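Local coordinates for protein arginine decarboxylase (Campylobacter jejuni subsp. jejuni, PDB 3NZP) that probably decarboxylates arginine to agmatine with the help of pyridoxal 5'-phosphate, an early step in the biosynthesis of polyamines such as spermidine, at residues 273-278 and 288-293; 56-61 and 322-327; 64-69 and 293-298; 78-83 and 316-321. All coordinates share one frame; numbering follows the deposited sequence.

Contact 1: 273-278 and 288-293. With PLP (pyridoxal-5'-phosphate), chain E.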
# COMPACT_ATOMS: atom_id res chain seq x y z
N GLY B 273 1.92 14.82 15.83
CA GLY B 273 1.39 15.24 14.55
C GLY B 273 -0.10 15.45 14.61
O GLY B 273 -0.67 15.59 15.70
N GLY B 274 -0.74 15.47 13.45
CA GLY B 274 -2.19 15.65 13.43
C GLY B 274 -2.70 16.86 12.67
O GLY B 274 -3.84 16.85 12.20
N LEU B 275 -1.87 17.89 12.57
CA LEU B 275 -2.24 19.10 11.85
C LEU B 275 -2.68 18.60 10.49
O LEU B 275 -1.88 17.99 9.76
CB LEU B 275 -1.02 19.99 11.69
CG LEU B 275 -1.27 21.50 11.63
CD1 LEU B 275 -0.02 22.17 11.08
CD2 LEU B 275 -2.47 21.79 10.76
N ALA B 276 -3.94 18.83 10.14
CA ALA B 276 -4.48 18.37 8.87
C ALA B 276 -4.08 19.22 7.68
O ALA B 276 -3.70 20.38 7.82
CB ALA B 276 -5.99 18.26 8.96
N VAL B 277 -4.16 18.63 6.49
CA VAL B 277 -3.83 19.34 5.25
C VAL B 277 -5.11 19.47 4.42
O VAL B 277 -5.93 18.56 4.41
CB VAL B 277 -2.76 18.57 4.44
CG1 VAL B 277 -2.71 19.06 3.01
CG2 VAL B 277 -1.40 18.75 5.10
N GLU B 278 -5.27 20.58 3.71
CA GLU B 278 -6.45 20.74 2.88
C GLU B 278 -6.26 20.08 1.52
O GLU B 278 -5.48 20.56 0.70
CB GLU B 278 -6.78 22.22 2.68
CG GLU B 278 -8.10 22.40 1.94
CD GLU B 278 -9.24 21.69 2.66
OE1 GLU B 278 -9.54 22.08 3.82
OE2 GLU B 278 -9.82 20.75 2.08
N ARG B 288 -10.40 19.69 6.48
CA ARG B 288 -10.35 19.95 7.91
C ARG B 288 -11.27 21.11 8.20
O ARG B 288 -11.42 22.00 7.37
CB ARG B 288 -8.93 20.31 8.36
CG ARG B 288 -8.27 21.44 7.60
CD ARG B 288 -7.02 21.85 8.36
NE ARG B 288 -6.00 22.53 7.55
CZ ARG B 288 -6.19 23.67 6.88
NH1 ARG B 288 -7.37 24.27 6.90
NH2 ARG B 288 -5.19 24.21 6.20
N ASN B 289 -11.89 21.09 9.37
CA ASN B 289 -12.81 22.16 9.75
C ASN B 289 -12.14 23.25 10.53
O ASN B 289 -12.79 24.04 11.20
CB ASN B 289 -13.95 21.61 10.61
CG ASN B 289 -13.48 21.20 12.01
OD1 ASN B 289 -12.97 22.01 12.78
ND2 ASN B 289 -13.66 19.92 12.33
N TYR B 290 -10.84 23.35 10.46
CA TYR B 290 -10.20 24.42 11.28
C TYR B 290 -9.01 25.09 10.55
O TYR B 290 -8.51 24.53 9.56
CB TYR B 290 -9.72 23.90 12.63
CG TYR B 290 -8.69 22.80 12.50
CD1 TYR B 290 -7.34 23.08 12.49
CD2 TYR B 290 -9.07 21.49 12.40
CE1 TYR B 290 -6.35 22.03 12.38
CE2 TYR B 290 -8.14 20.43 12.28
CZ TYR B 290 -6.79 20.70 12.27
OH TYR B 290 -5.91 19.67 12.16
N THR B 291 -8.48 26.23 11.00
CA THR B 291 -7.32 26.85 10.29
C THR B 291 -6.02 26.65 11.07
O THR B 291 -6.04 26.29 12.24
CB THR B 291 -7.53 28.36 10.10
OG1 THR B 291 -7.35 29.04 11.35
CG2 THR B 291 -8.93 28.64 9.58
N LEU B 292 -4.88 26.91 10.43
CA LEU B 292 -3.61 26.74 11.12
C LEU B 292 -3.57 27.67 12.33
O LEU B 292 -3.21 27.25 13.44
CB LEU B 292 -2.44 27.07 10.19
CG LEU B 292 -1.09 26.41 10.52
CD1 LEU B 292 0.02 27.17 9.81
CD2 LEU B 292 -0.83 26.41 12.01
N ARG B 293 -3.96 28.92 12.12
CA ARG B 293 -3.98 29.93 13.18
C ARG B 293 -4.87 29.48 14.33
O ARG B 293 -4.52 29.66 15.50
CB ARG B 293 -4.46 31.28 12.62
CG ARG B 293 -4.38 32.45 13.60
CD ARG B 293 -2.98 32.57 14.19
NE ARG B 293 -2.90 33.51 15.31
CZ ARG B 293 -2.70 34.82 15.20
NH1 ARG B 293 -2.65 35.56 16.30
NH2 ARG B 293 -2.53 35.39 14.01
N1 PLP E . 4.52 12.13 15.59
C2 PLP E . 4.63 10.81 15.81
C2A PLP E . 5.10 10.34 17.15
C3 PLP E . 4.33 9.88 14.77
O3 PLP E . 4.45 8.53 14.99
C4 PLP E . 3.87 10.40 13.48
C4A PLP E . 3.53 9.49 12.37
C5 PLP E . 3.77 11.84 13.33
C6 PLP E . 4.10 12.66 14.42
C5A PLP E . 3.31 12.48 12.01
O4P PLP E . 1.95 12.93 12.10
P PLP E . 1.54 13.61 10.68
O1P PLP E . 0.27 14.33 10.85
O2P PLP E . 2.66 14.65 10.20
O3P PLP E . 1.36 12.48 9.57

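Contact 2: 56-61 and 322-327. With PLP (pyridoxal-5'-phosphate), chain E.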
# COMPACT_ATOMS: atom_id res chain seq x y z
N GLN B 56 9.98 25.71 2.19
CA GLN B 56 10.31 26.89 2.99
C GLN B 56 9.02 27.60 3.39
O GLN B 56 8.78 27.84 4.58
CB GLN B 56 11.21 27.82 2.17
CG GLN B 56 11.54 29.14 2.83
CD GLN B 56 12.43 29.98 1.94
OE1 GLN B 56 13.65 29.80 1.91
NE2 GLN B 56 11.81 30.88 1.17
N LYS B 57 8.19 27.94 2.42
CA LYS B 57 6.93 28.59 2.71
C LYS B 57 6.24 27.89 3.87
O LYS B 57 5.78 28.53 4.81
CB LYS B 57 6.02 28.53 1.50
CG LYS B 57 5.92 29.82 0.74
CD LYS B 57 4.94 30.76 1.39
CE LYS B 57 4.37 31.72 0.36
NZ LYS B 57 3.63 31.02 -0.75
N GLN B 58 6.18 26.57 3.81
CA GLN B 58 5.52 25.82 4.86
C GLN B 58 6.14 25.96 6.23
O GLN B 58 5.42 26.09 7.22
CB GLN B 58 5.44 24.35 4.47
CG GLN B 58 4.38 24.14 3.43
CD GLN B 58 3.02 24.46 3.96
OE1 GLN B 58 2.49 23.72 4.79
NE2 GLN B 58 2.43 25.56 3.52
N ILE B 59 7.46 25.92 6.29
CA ILE B 59 8.17 26.05 7.55
C ILE B 59 7.89 27.41 8.16
O ILE B 59 7.51 27.50 9.32
CB ILE B 59 9.68 25.90 7.35
CG1 ILE B 59 9.99 24.49 6.86
CG2 ILE B 59 10.40 26.16 8.67
CD1 ILE B 59 11.44 24.30 6.52
N GLU B 60 8.09 28.47 7.39
CA GLU B 60 7.86 29.80 7.92
C GLU B 60 6.38 30.03 8.15
O GLU B 60 5.98 30.94 8.87
CB GLU B 60 8.44 30.88 7.00
CG GLU B 60 8.20 30.67 5.52
CD GLU B 60 9.08 31.58 4.66
OE1 GLU B 60 10.33 31.53 4.81
OE2 GLU B 60 8.52 32.34 3.82
N ASN B 61 5.56 29.18 7.56
CA ASN B 61 4.13 29.31 7.74
C ASN B 61 3.77 28.73 9.12
O ASN B 61 2.94 29.29 9.83
CB ASN B 61 3.42 28.60 6.61
CG ASN B 61 1.95 28.88 6.58
OD1 ASN B 61 1.51 30.01 6.81
ND2 ASN B 61 1.16 27.85 6.28
N GLY B 322 4.27 16.56 10.22
CA GLY B 322 5.05 16.28 9.04
C GLY B 322 4.23 16.45 7.78
O GLY B 322 4.64 17.12 6.84
N ARG B 323 3.05 15.85 7.76
CA ARG B 323 2.19 15.94 6.59
C ARG B 323 2.04 17.39 6.12
O ARG B 323 2.19 17.69 4.94
CB ARG B 323 0.82 15.35 6.90
CG ARG B 323 -0.12 15.38 5.72
CD ARG B 323 -1.52 15.05 6.19
NE ARG B 323 -1.67 13.67 6.62
CZ ARG B 323 -1.89 12.66 5.78
NH1 ARG B 323 -2.02 11.43 6.25
NH2 ARG B 323 -1.98 12.87 4.48
N PHE B 324 1.76 18.28 7.06
CA PHE B 324 1.56 19.69 6.75
C PHE B 324 2.73 20.33 5.99
O PHE B 324 2.54 21.00 4.96
CB PHE B 324 1.32 20.46 8.04
CG PHE B 324 0.92 21.88 7.82
CD1 PHE B 324 -0.41 22.21 7.61
CD2 PHE B 324 1.89 22.88 7.78
CE1 PHE B 324 -0.78 23.53 7.36
CE2 PHE B 324 1.53 24.19 7.54
CZ PHE B 324 0.19 24.52 7.33
N VAL B 325 3.93 20.12 6.49
CA VAL B 325 5.12 20.71 5.89
C VAL B 325 5.61 20.00 4.63
O VAL B 325 6.26 20.61 3.77
CB VAL B 325 6.25 20.80 6.95
CG1 VAL B 325 6.77 19.43 7.29
CG2 VAL B 325 7.35 21.69 6.46
N ALA B 326 5.27 18.72 4.48
CA ALA B 326 5.74 17.99 3.32
C ALA B 326 4.75 17.79 2.16
O ALA B 326 5.17 17.60 1.02
CB ALA B 326 6.28 16.65 3.76
N ALA B 327 3.46 17.88 2.44
CA ALA B 327 2.45 17.67 1.42
C ALA B 327 2.60 18.37 0.05
O ALA B 327 2.77 17.70 -0.95
CB ALA B 327 1.08 17.96 2.00
N1 PLP E . 4.52 12.13 15.59
C2 PLP E . 4.63 10.81 15.81
C2A PLP E . 5.10 10.34 17.15
C3 PLP E . 4.33 9.88 14.77
O3 PLP E . 4.45 8.53 14.99
C4 PLP E . 3.87 10.40 13.48
C4A PLP E . 3.53 9.49 12.37
C5 PLP E . 3.77 11.84 13.33
C6 PLP E . 4.10 12.66 14.42
C5A PLP E . 3.31 12.48 12.01
O4P PLP E . 1.95 12.93 12.10
P PLP E . 1.54 13.61 10.68
O1P PLP E . 0.27 14.33 10.85
O2P PLP E . 2.66 14.65 10.20
O3P PLP E . 1.36 12.48 9.57

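Contact 3: 64-69 and 293-298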
# COMPACT_ATOMS: atom_id res chain seq x y z
N GLY B 64 5.46 30.95 11.66
CA GLY B 64 4.75 32.21 11.54
C GLY B 64 3.49 32.25 12.39
O GLY B 64 3.32 33.16 13.20
N ASN B 65 2.62 31.27 12.21
CA ASN B 65 1.39 31.23 12.97
C ASN B 65 1.57 31.03 14.46
O ASN B 65 0.93 31.69 15.27
CB ASN B 65 0.47 30.14 12.45
CG ASN B 65 -0.24 30.55 11.20
OD1 ASN B 65 0.35 30.59 10.13
ND2 ASN B 65 -1.52 30.90 11.33
N PHE B 66 2.43 30.09 14.84
CA PHE B 66 2.63 29.84 16.25
C PHE B 66 3.27 31.03 16.93
O PHE B 66 3.05 31.26 18.12
CB PHE B 66 3.45 28.56 16.47
CG PHE B 66 2.60 27.35 16.71
CD1 PHE B 66 2.08 27.09 17.97
CD2 PHE B 66 2.25 26.51 15.66
CE1 PHE B 66 1.22 26.01 18.18
CE2 PHE B 66 1.39 25.43 15.86
CZ PHE B 66 0.87 25.18 17.12
N ASN B 67 4.04 31.83 16.21
CA ASN B 67 4.64 32.98 16.86
C ASN B 67 3.58 34.05 17.05
O ASN B 67 3.46 34.63 18.14
CB ASN B 67 5.83 33.50 16.07
CG ASN B 67 7.07 32.68 16.31
OD1 ASN B 67 7.24 32.11 17.41
ND2 ASN B 67 7.94 32.60 15.31
N LYS B 68 2.80 34.31 16.01
CA LYS B 68 1.75 35.30 16.09
C LYS B 68 0.74 34.86 17.14
O LYS B 68 0.13 35.69 17.82
CB LYS B 68 1.09 35.48 14.72
CG LYS B 68 2.10 35.99 13.70
CD LYS B 68 1.46 36.63 12.48
CE LYS B 68 0.82 35.62 11.56
NZ LYS B 68 0.31 36.30 10.34
N ALA B 69 0.56 33.56 17.31
CA ALA B 69 -0.37 33.07 18.30
C ALA B 69 0.21 33.28 19.68
O ALA B 69 -0.51 33.59 20.63
CB ALA B 69 -0.65 31.60 18.09
N ARG B 293 -3.96 28.92 12.12
CA ARG B 293 -3.98 29.93 13.18
C ARG B 293 -4.87 29.48 14.33
O ARG B 293 -4.52 29.66 15.50
CB ARG B 293 -4.46 31.28 12.62
CG ARG B 293 -4.38 32.45 13.60
CD ARG B 293 -2.98 32.57 14.19
NE ARG B 293 -2.90 33.51 15.31
CZ ARG B 293 -2.70 34.82 15.20
NH1 ARG B 293 -2.65 35.56 16.30
NH2 ARG B 293 -2.53 35.39 14.01
N GLU B 294 -6.01 28.88 13.99
CA GLU B 294 -6.95 28.39 15.00
C GLU B 294 -6.25 27.31 15.83
O GLU B 294 -6.32 27.30 17.06
CB GLU B 294 -8.19 27.82 14.33
CG GLU B 294 -9.20 27.31 15.32
CD GLU B 294 -10.55 26.99 14.69
OE1 GLU B 294 -11.48 26.66 15.46
OE2 GLU B 294 -10.69 27.07 13.45
N TYR B 295 -5.57 26.41 15.14
CA TYR B 295 -4.85 25.33 15.80
C TYR B 295 -3.82 25.96 16.74
O TYR B 295 -3.72 25.59 17.91
CB TYR B 295 -4.19 24.45 14.75
CG TYR B 295 -3.30 23.37 15.29
CD1 TYR B 295 -1.92 23.55 15.36
CD2 TYR B 295 -3.82 22.17 15.75
CE1 TYR B 295 -1.09 22.56 15.86
CE2 TYR B 295 -3.00 21.17 16.25
CZ TYR B 295 -1.64 21.38 16.31
OH TYR B 295 -0.80 20.41 16.84
N ALA B 296 -3.05 26.91 16.23
CA ALA B 296 -2.04 27.57 17.05
C ALA B 296 -2.67 28.33 18.22
O ALA B 296 -2.29 28.13 19.37
CB ALA B 296 -1.18 28.51 16.20
N ASN B 297 -3.64 29.20 17.94
CA ASN B 297 -4.27 29.95 19.02
C ASN B 297 -4.80 29.00 20.09
O ASN B 297 -4.57 29.21 21.28
CB ASN B 297 -5.42 30.82 18.50
CG ASN B 297 -4.94 31.96 17.64
OD1 ASN B 297 -3.86 32.50 17.86
ND2 ASN B 297 -5.75 32.33 16.66
N ASP B 298 -5.48 27.94 19.66
CA ASP B 298 -6.01 26.97 20.61
C ASP B 298 -4.90 26.38 21.48
O ASP B 298 -5.05 26.28 22.69
CB ASP B 298 -6.77 25.88 19.88
CG ASP B 298 -8.12 26.36 19.39
OD1 ASP B 298 -8.79 25.63 18.62
OD2 ASP B 298 -8.50 27.48 19.77

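Contact 4: 78-83 and 316-321. With PLP (pyridoxal-5'-phosphate), chain E.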
# COMPACT_ATOMS: atom_id res chain seq x y z
N GLY B 78 8.32 28.71 24.91
CA GLY B 78 8.83 28.74 23.55
C GLY B 78 8.14 27.73 22.66
O GLY B 78 7.35 26.90 23.13
N PHE B 79 8.46 27.80 21.37
CA PHE B 79 7.90 26.90 20.36
C PHE B 79 8.97 26.27 19.50
O PHE B 79 9.96 26.91 19.17
CB PHE B 79 6.93 27.66 19.46
CG PHE B 79 6.56 26.91 18.22
CD1 PHE B 79 7.25 27.12 17.03
CD2 PHE B 79 5.51 26.00 18.24
CE1 PHE B 79 6.89 26.43 15.87
CE2 PHE B 79 5.15 25.31 17.09
CZ PHE B 79 5.84 25.52 15.90
N ASN B 80 8.75 25.02 19.13
CA ASN B 80 9.69 24.30 18.29
C ASN B 80 8.98 23.26 17.43
O ASN B 80 8.08 22.54 17.91
CB ASN B 80 10.75 23.62 19.15
CG ASN B 80 12.15 23.89 18.66
OD1 ASN B 80 12.87 24.71 19.24
ND2 ASN B 80 12.54 23.23 17.56
N ALA B 81 9.40 23.18 16.17
CA ALA B 81 8.83 22.23 15.21
C ALA B 81 9.78 21.07 14.94
O ALA B 81 10.99 21.25 14.85
CB ALA B 81 8.52 22.95 13.91
N VAL B 82 9.23 19.88 14.80
CA VAL B 82 10.04 18.72 14.51
C VAL B 82 9.45 17.97 13.31
O VAL B 82 8.23 17.90 13.16
CB VAL B 82 10.10 17.78 15.72
CG1 VAL B 82 11.09 16.66 15.45
CG2 VAL B 82 10.53 18.55 16.95
N TYR B 83 10.32 17.43 12.46
CA TYR B 83 9.85 16.71 11.28
C TYR B 83 9.96 15.20 11.36
O TYR B 83 11.04 14.63 11.33
CB TYR B 83 10.59 17.15 10.02
CG TYR B 83 10.23 16.29 8.82
CD1 TYR B 83 11.15 15.39 8.27
CD2 TYR B 83 8.96 16.37 8.24
CE1 TYR B 83 10.81 14.59 7.18
CE2 TYR B 83 8.63 15.57 7.14
CZ TYR B 83 9.56 14.69 6.62
OH TYR B 83 9.24 13.90 5.54
N ASP B 316 6.96 24.53 27.00
CA ASP B 316 7.47 24.82 25.67
C ASP B 316 6.66 23.98 24.71
O ASP B 316 6.44 22.80 24.93
CB ASP B 316 8.95 24.45 25.57
CG ASP B 316 9.85 25.51 26.18
OD1 ASP B 316 10.97 25.17 26.62
OD2 ASP B 316 9.45 26.70 26.19
N ILE B 317 6.21 24.61 23.64
CA ILE B 317 5.40 23.90 22.67
C ILE B 317 6.24 23.17 21.63
O ILE B 317 7.12 23.76 21.03
CB ILE B 317 4.46 24.86 21.96
CG1 ILE B 317 3.55 25.54 22.99
CG2 ILE B 317 3.67 24.12 20.90
CD1 ILE B 317 2.68 26.63 22.42
N PHE B 318 5.96 21.88 21.44
CA PHE B 318 6.65 21.06 20.45
C PHE B 318 5.63 20.34 19.57
O PHE B 318 4.81 19.57 20.08
CB PHE B 318 7.51 19.99 21.12
CG PHE B 318 8.93 20.39 21.34
CD1 PHE B 318 9.26 21.34 22.30
CD2 PHE B 318 9.95 19.83 20.58
CE1 PHE B 318 10.58 21.71 22.51
CE2 PHE B 318 11.27 20.20 20.79
CZ PHE B 318 11.59 21.14 21.75
N ILE B 319 5.68 20.58 18.26
CA ILE B 319 4.75 19.89 17.35
C ILE B 319 5.55 19.06 16.35
O ILE B 319 6.65 19.44 15.95
CB ILE B 319 3.86 20.85 16.55
CG1 ILE B 319 4.71 21.68 15.60
CG2 ILE B 319 3.11 21.78 17.46
CD1 ILE B 319 3.89 22.46 14.63
N GLU B 320 5.01 17.91 15.96
CA GLU B 320 5.69 17.04 15.00
C GLU B 320 4.81 16.84 13.76
O GLU B 320 4.56 15.72 13.32
CB GLU B 320 6.03 15.68 15.64
CG GLU B 320 6.75 15.79 16.99
CD GLU B 320 7.10 14.42 17.60
OE1 GLU B 320 6.34 13.45 17.40
OE2 GLU B 320 8.14 14.33 18.31
N SER B 321 4.34 17.96 13.21
CA SER B 321 3.49 17.95 12.03
C SER B 321 4.35 17.75 10.80
O SER B 321 5.08 18.65 10.38
CB SER B 321 2.77 19.29 11.91
OG SER B 321 2.13 19.60 13.13
N1 PLP E . 4.52 12.13 15.59
C2 PLP E . 4.63 10.81 15.81
C2A PLP E . 5.10 10.34 17.15
C3 PLP E . 4.33 9.88 14.77
O3 PLP E . 4.45 8.53 14.99
C4 PLP E . 3.87 10.40 13.48
C4A PLP E . 3.53 9.49 12.37
C5 PLP E . 3.77 11.84 13.33
C6 PLP E . 4.10 12.66 14.42
C5A PLP E . 3.31 12.48 12.01
O4P PLP E . 1.95 12.93 12.10
P PLP E . 1.54 13.61 10.68
O1P PLP E . 0.27 14.33 10.85
O2P PLP E . 2.66 14.65 10.20
O3P PLP E . 1.36 12.48 9.57

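Contact 1: 273-278 and 288-293
Tyr290 and Arg288 reach back together onto the backbone of Ala276, one at its N-H and the other at its carbonyl. The phenol of Tyr290 arrives with its hydroxyl leading: Ala276 N donates to Tyr290 OH across 2.9 Å with an N-H...O angle of 159°. The same hydroxyl is hydrogen-bonded to the carbonyl oxygen of Ile238, so it is gripped from two parts of the chain. Arg288 starts with CG between its backbone N and carbonyl carbon (chi1 54°), then extends to NE, which bonds Ala276 O at 3.2 Å. That oxygen lies in the guanidinium plane, although the N-H approaches from well above the carbonyl plane. Ala276 CB also rests 3.6 Å from Arg288 CB, and Arg288 CD sits over the centre of one face of the Tyr290 ring.

The 273-278 segment is the loop after barrel strand 268-272 and carries two glycines of the cofactor pocket, of which Gly274 meets the phosphate, as in fold type III decarboxylases built on a TIM barrel: Gly274 N donates to PLP O1P (3.0 Å, 152°). Farther along, Leu275 CD2 packs 4.2 Å from Tyr290 CE1, while Leu275 CD1 faces Leu292 CG at the start of helix 292-309. Glu278 places CB over one face of the Arg288 guanidinium. Its OE1 stays 4.4 Å from Arg288 NH1 and well out of the guanidinium plane, so any attraction is probably one of charge alone, with no N-H pointing at the oxygen. The carboxylate OE2 is instead held by the backbone N-H groups of Ser280 and Ser287.

Contact 2: 56-61 and 322-327
Phe324 has CG anti to its backbone N (chi1 -172°), and its ring meets Gln58 over a face and Asn61 at the rim; the bend at chi2 (-64°) turns Gln58 CD toward the ring. The tip of the Gln58 amide lies over one face, while Gln58 CD stays near the rim, 3.9 Å from Phe324 CE2, and the side chains cross at about a right angle. Asn61 ND2 lies close to the ring plane, 3.6 Å from Phe324 CZ. On the next residue, Val325 CG2 meets Gln58 CB at 3.8 Å and Ile59 CG1 at 3.9 Å, an apolar patch where the backbones are nearest.

On the cofactor side, Gly322 N and Arg323 N both donate to PLP O2P, the second at 2.7 Å with an angle of 161°. Backbone N-H groups at the approach to helix 323-326 thus meet the phosphate, and the partial positive charge of a helix start probably helps to hold it.

Helix 52-72 lies between two outer helices of the barrel: Ile59 touches Leu97 and Leu100 of helix 91-100, while Asn61 and Phe324 both meet Leu292 of helix 292-309.

Contact 3: 64-69 and 293-298
Ala296 and Phe66 form the centre of a contact between two outer helices of the TIM barrel, 52-72 and 292-309. Their short segments run in broadly the same direction, crossing at -43° with axes 8.5 Å apart. The small Ala296 methyl is the bump: it enters a hollow bounded by the Phe66 ring, the backbone of Asn65 and the Ala69 methyl. Ala296 CB stands 3.8 Å from the Phe66 ring centroid and only 1° off the ring normal, a CH-pi contact over the middle of the face. On another side Ala69 CB meets it at 3.7 Å, and this pairing of two alanines lets the helices approach.

Tyr295 borders the ring without covering it: the two planes stand at 83°, and Tyr295 CE1 touches the rim at Phe66 CZ, 3.5 Å away. The Phe66 ring also stacks with Phe79 of the barrel strand beneath.

At the outer margin, Arg293, its chain bent at chi2, crosses Lys68 at about a right angle, and Lys68 CB lies 3.6 Å above the plane of the Arg293 guanidinium, offset toward the rim. Arg293 NH1 forms a salt bridge with Glu72 OE1, and Arg293 NE donates to Asn297 OD1 at 2.9 Å, close to the guanidinium plane.

Contact 4: 78-83 and 316-321
Gly78, Asn80 and Val82 exchange backbone hydrogen bonds with Ile317 and Ile319 in a parallel ladder that closes the eight-stranded barrel, joining its first strand (79-84) to its last (316-319). Donors alternate between the strands: Ile317 N to Gly78 O, Asn80 N to Ile317 O, Ile319 N to Asn80 O and Val82 N to Ile319 O, all within 2.6 to 3.1 Å. At the ladder's start a side chain joins in, with Gly78 N donating to the anti side of Asp316 OD2.

Apolar contacts divide by face. Phe79, Ala81, Ile317 and Ile319 point to the face covered by helix 52-72, where Ile319 CD1 reaches the edge of the Phe79 ring, 3.8 Å from Phe79 CZ. Asn80 and Phe318 point into the barrel and lie side by side: Asn80 CB sits over the Phe318 ring, 3.8 Å from its centroid, and the amide is nearly parallel to it (16°). The Asn80 ND2 is hydrogen-bonded to Asn105 O.

A polar side chain meets the cofactor just past the ladder. Glu320 OE1 lies 2.9 Å from PLP N1, while its OE2 is held by Asn270 and Thr130. A carboxylate held next to the pyridine nitrogen is consistent with stabilising positive charge on the ring, as in related fold type III decarboxylases.

All four contacts lie in the pyridoxal-binding TIM barrel, with centres 11 to 15 Å apart. Helix 52-72 serves contacts 2 and 3, helix 292-309 serves contacts 1 and 3, and Arg293 belongs to both of the latter. Along the chain, 56-61, 64-69 and 78-83 come early, whereas every other segment falls between 273 and 327; contacts 2, 3 and 4 therefore bring the start of the barrel to its end. Contact 3 lies on the outer face of contact 4, with Phe66 against Phe79, and Leu275 of contact 1 packs on Phe324 of contact 2. Contacts 1, 2 and 4 also touch the cofactor, so barrel closure and the PLP site are built from adjoining segments.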